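Local coordinates for EmGH1 (Erythrobacter marinus, PDB 5Z87), which probably hydrolyses beta-glucosidic bonds, as expected of a glycoside hydrolase of family 3, at residues L355-L358 with V359-G362; A379-C383 with G384-M388. One frame throughout, in Å; residues are numbered along the deposited sequence.

Contact 1: L355-L358 with V359-G362; sequences LPQL and VRDG
Gln-357 lies between Arg-360 and Asp-361 in a local contact within one short helix, 355-360, and its C-terminal turn, at the periphery of the N-terminal, TIM-barrel-type domain of this family 3 enzyme. A glutamine suits the place because its amide can face a cation with the oxygen and an anion with the nitrogen. On the cationic side Arg-360 meets Gln-357 OE1 side-on through two nitrogens, NH2 at 3.0 Å and NE at 3.3 Å. The oxygen lies in the guanidinium plane, but both donors come from the same face of the amide, above its carbonyl plane. On the anionic side Gln-357 NE2 reaches Asp-361 OD1 at 2.7 Å, with the acceptor in the amide plane although the carboxylate is met from above its own. The bend of the glutamine chain at chi2 (42°) sends the amide forward along the helix, over the following turn, to stand between these two partners. Arg-360 NH1 also forms a salt bridge with Asp-57 of helix 56-61, tying the exposed turn to its neighbour. Beneath the side chains runs ordinary i to i+4 bonding: Val-359 N to Leu-355 O at 3.0 Å, Arg-360 N to Pro-356 O at 3.0 Å, and Asp-361 N to Gln-357 O at 2.7 Å. Pro-356 O thus accepts a backbone bond while also lying over the centre of one guanidinium face. Proline is tolerated in this first turn, where its missing N-H costs no bond to an earlier turn. At Gly-362 the backbone leaves helical angles in a Schellman motif; the positive phi (83°) would press any CB into the carbonyl oxygen before it, so glycine suits. Leu-355 and Leu-358 are buried against helix 330-340, while Val-359 packs on Leu-56 and on Val-369 of helix 366-382.

Contact 2: A379-C383 with G384-M388; sequences AKFKC and GLFDM
Gly-384 turns the chain out of helix 366-382, its N donating to Phe-381 O at 2.8 Å. Its phi is positive (78°), and a side chain here would clash with the carbonyl oxygen of Cys-383, so glycine fits. Leu-385 N then donates to Lys-380 O at 3.1 Å, drawing the chain back over the last turn in a Schellman motif. The leucine branches divide the hydrophobic work: CD1 lies against the aliphatic Lys-380 CG, and CD2 meets Cys-383 CB at 3.8 Å. A lysine can serve this buried position because its long chain extends beyond these contacts to carry NZ to Gln-62 and to the carbonyls of Gly-90 and Pro-124. Phe-386 follows and lays its ring on that of Phe-381 in an offset stack, with centroids 3.8 Å apart and planes at 11°. Its CE1 lies over the centre of the Phe-381 ring, whereas Phe-381 CE1 falls toward the rim of the Phe-386 ring. With CG beside the backbone N (chi1 -70°), the Phe-386 side chain is directed back toward the helix. Replacing Phe-386 by an alanine would probably leave Phe-381 without its stacking partner and open a gap between the helix end and Leu-50 of helix 43-51. The backbone N of Phe-386 donates to a water at 2.9 Å, which in turn donates to Phe-381 O and, weakly, to Asp-387 OD2. Asp-387 N bonds back to Gly-384 O, and its carboxylate makes a salt bridge with Arg-46, where an acid suits the basic partner.

Contact 1 precedes contact 2 along the chain, and each includes the C-terminal end of a helix: 355-360 for the first, 366-382 for the second. These helices are consecutive, and residues 359-362 lead toward the start of the longer one, against which Val-359 already rests. The two centres are 29 Å apart and the nearest atoms about 14 Å, so the contacts do not touch. Contact 1 is the more peripheral, its centre lying 39 Å from the centre of the chain. The paired glycine exits turn the chain at the two ends of helix 366-382: one leads through a short link into it, the other out toward helix 393-399. Both lie away from the annotated sites.

Contact 1: L355-L358 with V359-G362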
loop_
_atom_site.group_PDB
_atom_site.type_symbol
_atom_site.label_atom_id
_atom_site.label_comp_id
_atom_site.label_asym_id
_atom_site.label_seq_id
_atom_site.Cartn_x
_atom_site.Cartn_y
_atom_site.Cartn_z
ATOM N N LEU A 355 23.469 -8.651 -29.042
ATOM C CA LEU A 355 24.285 -7.439 -28.975
ATOM C C LEU A 355 25.306 -7.324 -30.110
ATOM O O LEU A 355 25.420 -6.229 -30.691
ATOM C CB LEU A 355 24.967 -7.356 -27.609
ATOM C CG LEU A 355 24.080 -7.122 -26.392
ATOM C CD1 LEU A 355 24.955 -6.972 -25.149
ATOM C CD2 LEU A 355 23.195 -5.898 -26.590
ATOM N N PRO A 356 26.073 -8.368 -30.471
ATOM C CA PRO A 356 27.040 -8.189 -31.580
ATOM C C PRO A 356 26.374 -7.817 -32.893
ATOM O O PRO A 356 26.801 -6.863 -33.552
ATOM C CB PRO A 356 27.752 -9.553 -31.659
ATOM C CG PRO A 356 27.551 -10.175 -30.315
ATOM C CD PRO A 356 26.193 -9.705 -29.854
ATOM N N GLN A 357 25.319 -8.528 -33.287
ATOM C CA GLN A 357 24.659 -8.182 -34.542
ATOM C C GLN A 357 24.026 -6.797 -34.489
ATOM O O GLN A 357 23.959 -6.116 -35.522
ATOM C CB GLN A 357 23.613 -9.235 -34.908
ATOM C CG GLN A 357 23.270 -9.263 -36.405
ATOM C CD GLN A 357 24.511 -9.134 -37.297
ATOM O OE1 GLN A 357 25.417 -9.972 -37.250
ATOM N NE2 GLN A 357 24.565 -8.063 -38.092
ATOM N N LEU A 358 23.568 -6.350 -33.310
ATOM C CA LEU A 358 22.991 -5.008 -33.220
ATOM C C LEU A 358 24.054 -3.943 -33.436
ATOM O O LEU A 358 23.790 -2.910 -34.061
ATOM C CB LEU A 358 22.298 -4.796 -31.867
ATOM C CG LEU A 358 21.004 -5.590 -31.677
ATOM C CD1 LEU A 358 20.673 -5.748 -30.196
ATOM C CD2 LEU A 358 19.849 -4.938 -32.457
ATOM N N VAL A 359 25.253 -4.166 -32.897
ATOM C CA VAL A 359 26.362 -3.249 -33.133
ATOM C C VAL A 359 26.722 -3.233 -34.613
ATOM O O VAL A 359 26.872 -2.168 -35.226
ATOM C CB VAL A 359 27.567 -3.643 -32.267
ATOM C CG1 VAL A 359 28.825 -2.909 -32.726
ATOM C CG2 VAL A 359 27.260 -3.369 -30.804
ATOM N N ARG A 360 26.833 -4.419 -35.217
ATOM C CA ARG A 360 27.201 -4.484 -36.627
ATOM C C ARG A 360 26.109 -3.888 -37.507
ATOM O O ARG A 360 26.405 -3.204 -38.492
ATOM C CB ARG A 360 27.522 -5.929 -37.019
ATOM C CG ARG A 360 28.891 -6.398 -36.487
ATOM C CD ARG A 360 29.322 -7.731 -37.081
ATOM N NE ARG A 360 28.400 -8.785 -36.693
ATOM C CZ ARG A 360 28.609 -9.614 -35.675
ATOM N NH1 ARG A 360 29.721 -9.507 -34.957
ATOM N NH2 ARG A 360 27.709 -10.551 -35.376
ATOM N N ASP A 361 24.842 -4.088 -37.144
ATOM C CA ASP A 361 23.751 -3.485 -37.898
ATOM C C ASP A 361 23.622 -1.975 -37.674
ATOM O O ASP A 361 22.796 -1.337 -38.337
ATOM C CB ASP A 361 22.430 -4.182 -37.561
ATOM C CG ASP A 361 22.332 -5.568 -38.170
ATOM O OD1 ASP A 361 23.199 -5.922 -38.991
ATOM O OD2 ASP A 361 21.392 -6.313 -37.826
ATOM N N GLY A 362 24.411 -1.381 -36.784
ATOM C CA GLY A 362 24.334 0.053 -36.581
ATOM C C GLY A 362 23.242 0.529 -35.648
ATOM O O GLY A 362 23.036 1.742 -35.524
#

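Contact 2: A379-C383 with G384-M388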
loop_
_atom_site.group_PDB
_atom_site.type_symbol
_atom_site.label_atom_id
_atom_site.label_comp_id
_atom_site.label_asym_id
_atom_site.label_seq_id
_atom_site.Cartn_x
_atom_site.Cartn_y
_atom_site.Cartn_z
ATOM N N ALA A 379 36.104 -7.177 -12.520
ATOM C CA ALA A 379 35.646 -7.981 -11.397
ATOM C C ALA A 379 36.340 -9.336 -11.393
ATOM O O ALA A 379 36.742 -9.832 -10.332
ATOM C CB ALA A 379 34.120 -8.141 -11.444
ATOM N N LYS A 380 36.517 -9.936 -12.575
ATOM C CA LYS A 380 37.187 -11.234 -12.644
ATOM C C LYS A 380 38.638 -11.134 -12.166
ATOM O O LYS A 380 39.104 -11.980 -11.393
ATOM C CB LYS A 380 37.112 -11.791 -14.066
ATOM C CG LYS A 380 35.709 -12.130 -14.500
ATOM C CD LYS A 380 35.641 -12.731 -15.889
ATOM C CE LYS A 380 34.305 -13.479 -16.057
ATOM N NZ LYS A 380 34.093 -14.055 -17.420
ATOM N N PHE A 381 39.361 -10.100 -12.595
ATOM C CA PHE A 381 40.716 -9.902 -12.091
ATOM C C PHE A 381 40.715 -9.760 -10.573
ATOM O O PHE A 381 41.465 -10.453 -9.874
ATOM C CB PHE A 381 41.359 -8.682 -12.770
ATOM C CG PHE A 381 41.876 -8.968 -14.172
ATOM C CD1 PHE A 381 42.946 -9.846 -14.372
ATOM C CD2 PHE A 381 41.300 -8.365 -15.285
ATOM C CE1 PHE A 381 43.422 -10.129 -15.658
ATOM C CE2 PHE A 381 41.774 -8.632 -16.576
ATOM C CZ PHE A 381 42.836 -9.518 -16.763
ATOM N N LYS A 382 39.827 -8.905 -10.043
ATOM C CA LYS A 382 39.738 -8.686 -8.600
ATOM C C LYS A 382 39.464 -9.983 -7.833
ATOM O O LYS A 382 39.989 -10.183 -6.729
ATOM C CB LYS A 382 38.645 -7.646 -8.300
ATOM C CG LYS A 382 38.497 -7.318 -6.804
ATOM C CD LYS A 382 37.867 -5.932 -6.551
ATOM C CE LYS A 382 37.829 -5.616 -5.062
ATOM N NZ LYS A 382 37.211 -4.290 -4.741
ATOM N N CYS A 383 38.635 -10.869 -8.390
ATOM C CA CYS A 383 38.346 -12.133 -7.734
ATOM C C CYS A 383 39.417 -13.183 -7.970
ATOM O O CYS A 383 39.267 -14.308 -7.483
ATOM C CB CYS A 383 36.987 -12.672 -8.191
ATOM S SG CYS A 383 35.630 -11.585 -7.659
ATOM N N GLY A 384 40.472 -12.851 -8.708
ATOM C CA GLY A 384 41.576 -13.772 -8.898
ATOM C C GLY A 384 41.349 -14.874 -9.903
ATOM O O GLY A 384 42.117 -15.840 -9.910
ATOM N N LEU A 385 40.321 -14.770 -10.758
ATOM C CA LEU A 385 40.039 -15.869 -11.683
ATOM C C LEU A 385 41.229 -16.156 -12.586
ATOM O O LEU A 385 41.423 -17.301 -13.004
ATOM C CB LEU A 385 38.816 -15.578 -12.561
ATOM C CG LEU A 385 37.466 -15.153 -11.960
ATOM C CD1 LEU A 385 36.347 -15.643 -12.849
ATOM C CD2 LEU A 385 37.282 -15.645 -10.547
ATOM N N PHE A 386 42.031 -15.136 -12.897
ATOM C CA PHE A 386 43.136 -15.305 -13.828
ATOM C C PHE A 386 44.367 -15.907 -13.164
ATOM O O PHE A 386 45.191 -16.515 -13.850
ATOM C CB PHE A 386 43.519 -13.956 -14.455
ATOM C CG PHE A 386 42.490 -13.399 -15.424
ATOM C CD1 PHE A 386 41.417 -12.629 -14.973
ATOM C CD2 PHE A 386 42.625 -13.603 -16.789
ATOM C CE1 PHE A 386 40.502 -12.078 -15.880
ATOM C CE2 PHE A 386 41.703 -13.064 -17.698
ATOM C CZ PHE A 386 40.641 -12.308 -17.243
ATOM N N ASP A 387 44.489 -15.774 -11.846
ATOM C CA ASP A 387 45.724 -16.059 -11.131
ATOM C C ASP A 387 45.623 -17.263 -10.199
ATOM O O ASP A 387 46.568 -17.516 -9.439
ATOM C CB ASP A 387 46.139 -14.814 -10.340
ATOM C CG ASP A 387 46.125 -13.541 -11.195
ATOM O OD1 ASP A 387 46.576 -13.596 -12.364
ATOM O OD2 ASP A 387 45.665 -12.488 -10.700
ATOM N N MET A 388 44.529 -18.019 -10.246
ATOM C CA MET A 388 44.228 -19.024 -9.237
ATOM C C MET A 388 43.709 -20.303 -9.875
ATOM O O MET A 388 43.186 -20.284 -10.996
ATOM C CB MET A 388 43.187 -18.503 -8.229
ATOM C CG MET A 388 43.695 -17.372 -7.347
ATOM S SD MET A 388 45.267 -17.777 -6.521
ATOM C CE MET A 388 44.731 -18.918 -5.235
HETATM O O HOH W 1 42.749 -12.652 -11.583
#